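Local coordinates for particle-associated lyase (PDB 4Y9V), which binds capsular saccharide of Acinetobacter baumannii as a trimeric phage tailspike and, as a lyase, probably degrades the bacterial capsule, at residues 98-101 against 102-106; 46-49 against 50-53. All blocks are in the same frame, centred on the assembly; numbering follows the deposited sequence.

Interaction 1: residues 98-101 against 102-106; sequences FVNE and TGTVF. With EDO (1,2-ethanediol), chain J.
The carbonyl oxygen of Glu101 is gripped twice by Thr104. The hydroxyl OG1 of Thr104 donates to Glu101 O at 2.7 Å, and the backbone N of Thr104 donates to Glu101 O at 3.0 Å. The hydroxyl is tilted 17° from the carbonyl plane. It reaches this oxygen because OG1 stands beside its own backbone N (chi1 -62°). The amide bond closes a type II beta turn from Glu101 to Thr104. Gly103 takes a positive phi in the third position, where a CB would press on the preceding carbonyl oxygen. In one of its two conformers, Glu101 OE2 accepts a hydrogen bond at 2.9 Å from O1 of ethanediol J, probably from the crystallisation liquor; OE1 is hydrogen-bonded to Ser81 N.

The side chains of Asn100 and Thr104 cross at about a right angle, with Asn100 CB 3.9 Å from Thr104 CB. The Asn100 amide comes to the edge of the Phe106 ring, ND2 3.9 Å from CE2, and the same ND2 is hydrogen-bonded to Tyr215 O. The rings of Phe98 and Phe106 meet obliquely, planes 52° apart. The turn joins strand 96-100 to strand 105-109, which lie in different sheets, consistent with a corner of a pectin lyase-like right-handed parallel beta-helix. Strand 77-79 packs against Phe98, Asn100 and Thr104. Phe98 also packs on Phe211 and Phe213 of strand 211-213, and Phe106 on Leu216 of strand 215-220.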
loop_
_atom_site.group_PDB
_atom_site.type_symbol
_atom_site.label_atom_id
_atom_site.label_comp_id
_atom_site.label_asym_id
_atom_site.label_seq_id
_atom_site.Cartn_x
_atom_site.Cartn_y
_atom_site.Cartn_z
ATOM N N PHE A 98 13.593 0.106 32.434
ATOM C CA PHE A 98 14.458 1.264 32.595
ATOM C C PHE A 98 13.701 2.550 32.257
ATOM O O PHE A 98 12.986 2.628 31.250
ATOM C CB PHE A 98 15.641 1.230 31.603
ATOM C CG PHE A 98 16.732 0.265 31.971
ATOM C CD1 PHE A 98 17.755 0.665 32.851
ATOM C CD2 PHE A 98 16.817 -1.032 31.439
ATOM C CE1 PHE A 98 18.802 -0.175 33.138
ATOM C CE2 PHE A 98 17.875 -1.867 31.748
ATOM C CZ PHE A 98 18.874 -1.439 32.592
ATOM N N VAL A 99 13.967 3.594 33.059
ATOM C CA VAL A 99 13.607 4.965 32.741
ATOM C C VAL A 99 14.920 5.752 32.767
ATOM O O VAL A 99 15.406 6.175 33.815
ATOM C CB VAL A 99 12.572 5.574 33.684
ATOM C CG1 VAL A 99 12.170 6.950 33.159
ATOM C CG2 VAL A 99 11.382 4.681 33.855
ATOM N N ASN A 100 15.539 5.889 31.589
ATOM C CA ASN A 100 16.856 6.478 31.450
ATOM C C ASN A 100 16.787 7.924 30.977
ATOM O O ASN A 100 16.083 8.207 30.015
ATOM C CB ASN A 100 17.686 5.657 30.470
ATOM C CG ASN A 100 17.948 4.257 30.994
ATOM O OD1 ASN A 100 18.024 4.019 32.165
ATOM N ND2 ASN A 100 18.113 3.306 30.063
ATOM N N GLU A 101 17.528 8.826 31.614
ATOM C CA GLU A 101 17.678 10.169 31.096
ATOM C C GLU A 101 18.409 10.116 29.751
ATOM O O GLU A 101 19.299 9.270 29.552
ATOM C CB GLU A 101 18.412 11.051 32.103
ATOM C CG GLU A 101 17.626 11.354 33.364
ATOM C CD GLU A 101 18.316 12.363 34.267
ATOM O OE1 GLU A 101 19.573 12.474 34.186
ATOM O OE2 GLU A 101 17.649 13.036 35.090
ATOM N N THR A 102 18.124 11.045 28.868
ATOM C CA THR A 102 18.895 11.166 27.642
ATOM C C THR A 102 20.370 11.336 27.993
ATOM O O THR A 102 20.708 12.060 28.946
ATOM C CB THR A 102 18.373 12.360 26.832
ATOM O OG1 THR A 102 17.009 12.057 26.479
ATOM C CG2 THR A 102 19.190 12.596 25.562
ATOM N N GLY A 103 21.224 10.704 27.225
ATOM C CA GLY A 103 22.654 10.719 27.486
ATOM C C GLY A 103 23.134 9.649 28.456
ATOM O O GLY A 103 24.338 9.507 28.675
ATOM N N THR A 104 22.212 8.868 28.986
ATOM C CA THR A 104 22.602 7.646 29.694
ATOM C C THR A 104 23.192 6.683 28.655
ATOM O O THR A 104 22.482 6.313 27.704
ATOM C CB THR A 104 21.385 6.985 30.367
ATOM O OG1 THR A 104 20.836 7.876 31.334
ATOM C CG2 THR A 104 21.776 5.715 31.043
ATOM N N VAL A 105 24.434 6.275 28.847
ATOM C CA VAL A 105 25.093 5.390 27.895
ATOM C C VAL A 105 25.680 4.227 28.695
ATOM O O VAL A 105 26.386 4.468 29.700
ATOM C CB VAL A 105 26.179 6.108 27.082
ATOM C CG1 VAL A 105 26.937 5.156 26.199
ATOM C CG2 VAL A 105 25.533 7.210 26.254
ATOM N N PHE A 106 25.455 3.004 28.244
ATOM C CA PHE A 106 26.104 1.832 28.826
ATOM C C PHE A 106 27.253 1.421 27.891
ATOM O O PHE A 106 27.021 1.094 26.741
ATOM C CB PHE A 106 25.118 0.676 29.047
ATOM C CG PHE A 106 23.994 1.090 29.972
ATOM C CD1 PHE A 106 24.220 1.313 31.316
ATOM C CD2 PHE A 106 22.708 1.266 29.507
ATOM C CE1 PHE A 106 23.194 1.721 32.151
ATOM C CE2 PHE A 106 21.700 1.682 30.351
ATOM C CZ PHE A 106 21.938 1.897 31.686
HETATM C C1 EDO J . 17.066 16.170 36.367
HETATM O O1 EDO J . 17.549 15.916 35.042
HETATM C C2 EDO J . 18.176 16.581 37.282
HETATM O O2 EDO J . 18.735 17.823 36.905
HETATM O O HOH W 1 15.291 10.011 27.470
#

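Interaction 2: residues 46-49 against 50-53; sequences HLDT and YLKK. With EDO (1,2-ethanediol), chain G; EDO (1,2-ethanediol), chain I.
Leu47 and Leu51 pair one helical turn apart, joined by backbone and side chain. Leu51 N donates to Leu47 O at 2.9 Å. Leu47 CG lies 4.0 Å from Leu51 CD1, and both side chains also pack on Ile62 and Val65. The next two bonds keep the same four-residue spacing. Lys52 N donates to Asp48 O at 3.1 Å, and Lys53 N donates to Thr49 O at 3.0 Å.

This is the first part of the short helix 47-54, with His46 at its N-cap. His46 O receives a weak bond from Thr49 N at 3.3 Å. Thr49 OG1 lies 2.9 Å from His46 O, though its proton has another acceptor within reach. It is turned back there by a chi1 of 61°, which sets OG1 between its own backbone N and carbonyl carbon.

The side chains of His46, Asp48 and Tyr50 have polar partners off the helix. His46 ND1 is hydrogen-bonded to O1 of ethanediol G at 2.7 Å, in the plane of the imidazole. Asp48 OD2 accepts from O1 of ethanediol I, also at 2.7 Å, and Asp48 OD1 forms a salt bridge to Arg82. In one of its two conformers, Tyr50 lays a ring edge near His46 O, and its OH is hydrogen-bonded to Asp72. The ring packs on Val65 and Val69 of helix 63-71.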
loop_
_atom_site.group_PDB
_atom_site.type_symbol
_atom_site.label_atom_id
_atom_site.label_comp_id
_atom_site.label_asym_id
_atom_site.label_seq_id
_atom_site.Cartn_x
_atom_site.Cartn_y
_atom_site.Cartn_z
ATOM N N HIS A 46 16.165 4.418 42.054
ATOM C CA HIS A 46 17.191 5.145 41.319
ATOM C C HIS A 46 18.511 4.426 41.390
ATOM O O HIS A 46 18.927 3.978 42.441
ATOM C CB HIS A 46 17.378 6.536 41.934
ATOM C CG HIS A 46 16.212 7.460 41.803
ATOM N ND1 HIS A 46 16.017 8.165 40.638
ATOM C CD2 HIS A 46 15.208 7.788 42.638
ATOM C CE1 HIS A 46 14.910 8.900 40.780
ATOM N NE2 HIS A 46 14.408 8.694 42.000
ATOM N N LEU A 47 19.254 4.430 40.275
ATOM C CA LEU A 47 20.569 3.812 40.276
ATOM C C LEU A 47 21.478 4.458 41.321
ATOM O O LEU A 47 22.268 3.785 41.967
ATOM C CB LEU A 47 21.191 3.870 38.878
ATOM C CG LEU A 47 22.532 3.182 38.740
ATOM C CD1 LEU A 47 22.405 1.677 38.948
ATOM C CD2 LEU A 47 23.146 3.484 37.400
ATOM N N ASP A 48 21.372 5.786 41.494
ATOM C CA ASP A 48 22.313 6.477 42.378
ATOM C C ASP A 48 22.221 5.972 43.824
ATOM O O ASP A 48 23.253 5.948 44.509
ATOM C CB ASP A 48 22.079 7.983 42.354
ATOM C CG ASP A 48 22.824 8.690 41.221
ATOM O OD1 ASP A 48 22.725 8.230 40.075
ATOM O OD2 ASP A 48 23.437 9.731 41.499
ATOM N N THR A 49 21.041 5.613 44.321
ATOM C CA THR A 49 20.965 5.102 45.679
ATOM C C THR A 49 21.690 3.781 45.805
ATOM O O THR A 49 22.368 3.496 46.817
ATOM C CB THR A 49 19.501 4.987 46.164
ATOM O OG1 THR A 49 18.823 4.093 45.340
ATOM C CG2 THR A 49 18.851 6.337 46.296
ATOM N N TYR A 50 21.580 2.894 44.807
ATOM C CA TYR A 50 22.291 1.667 44.748
ATOM C C TYR A 50 23.805 1.860 44.682
ATOM O O TYR A 50 24.579 1.152 45.352
ATOM C CB TYR A 50 21.846 0.771 43.548
ATOM C CG TYR A 50 20.700 -0.153 43.905
ATOM C CD1 TYR A 50 19.380 0.256 43.859
ATOM C CD2 TYR A 50 20.962 -1.454 44.260
ATOM C CE1 TYR A 50 18.358 -0.642 44.194
ATOM C CE2 TYR A 50 19.955 -2.354 44.590
ATOM C CZ TYR A 50 18.664 -1.935 44.557
ATOM O OH TYR A 50 17.620 -2.788 44.886
ATOM N N LEU A 51 24.256 2.801 43.858
ATOM C CA LEU A 51 25.681 3.078 43.781
ATOM C C LEU A 51 26.229 3.470 45.137
ATOM O O LEU A 51 27.289 2.999 45.582
ATOM C CB LEU A 51 25.956 4.179 42.733
ATOM C CG LEU A 51 25.679 3.752 41.276
ATOM C CD1 LEU A 51 25.699 4.959 40.381
ATOM C CD2 LEU A 51 26.672 2.773 40.771
ATOM N N LYS A 52 25.534 4.359 45.849
ATOM C CA LYS A 52 25.977 4.753 47.178
ATOM C C LYS A 52 25.988 3.563 48.108
ATOM O O LYS A 52 26.990 3.297 48.818
ATOM C CB LYS A 52 25.097 5.839 47.790
ATOM C CG LYS A 52 25.558 6.257 49.206
ATOM C CD LYS A 52 26.712 7.227 49.151
ATOM C CE LYS A 52 27.250 7.539 50.515
ATOM N NZ LYS A 52 27.846 6.353 51.201
ATOM N N LYS A 53 24.907 2.817 48.173
ATOM C CA LYS A 53 24.778 1.781 49.197
ATOM C C LYS A 53 25.784 0.670 48.959
ATOM O O LYS A 53 26.311 0.085 49.921
ATOM C CB LYS A 53 23.334 1.271 49.264
ATOM C CG LYS A 53 23.050 0.405 50.446
ATOM C CD LYS A 53 23.398 1.037 51.777
ATOM C CE LYS A 53 22.738 0.318 52.951
ATOM N NZ LYS A 53 23.344 0.790 54.252
HETATM C C1 EDO G . 17.778 9.787 38.333
HETATM O O1 EDO G . 17.952 8.492 38.752
HETATM C C2 EDO G . 17.067 9.912 36.962
HETATM O O2 EDO G . 15.715 9.562 37.028
HETATM C C1 EDO I . 23.622 10.760 44.772
HETATM O O1 EDO I . 22.866 11.224 43.705
HETATM C C2 EDO I . 24.986 11.356 45.024
HETATM O O2 EDO I . 25.832 11.162 43.853
#

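Interaction 2 comes first along the chain and interaction 1 follows. Their centres are about 15 Å apart, and their nearest atoms about 6 Å, so they do not touch. The short parallel sheet that holds strand 96-100 also includes strand 45-46, just before helix 47-54, with strand 77-79 between them. Arg82 forms a salt bridge with Asp48 and a backbone hydrogen bond with Val105; Lys80 touches Asp48 and Glu101. Both contacts precede in sequence the residues that line the glycan pocket. They lie toward the N-terminal end of what is consistent with a pectin lyase-like beta-helix. Both also reach the second subunit, which places them at a subunit boundary of the trimer.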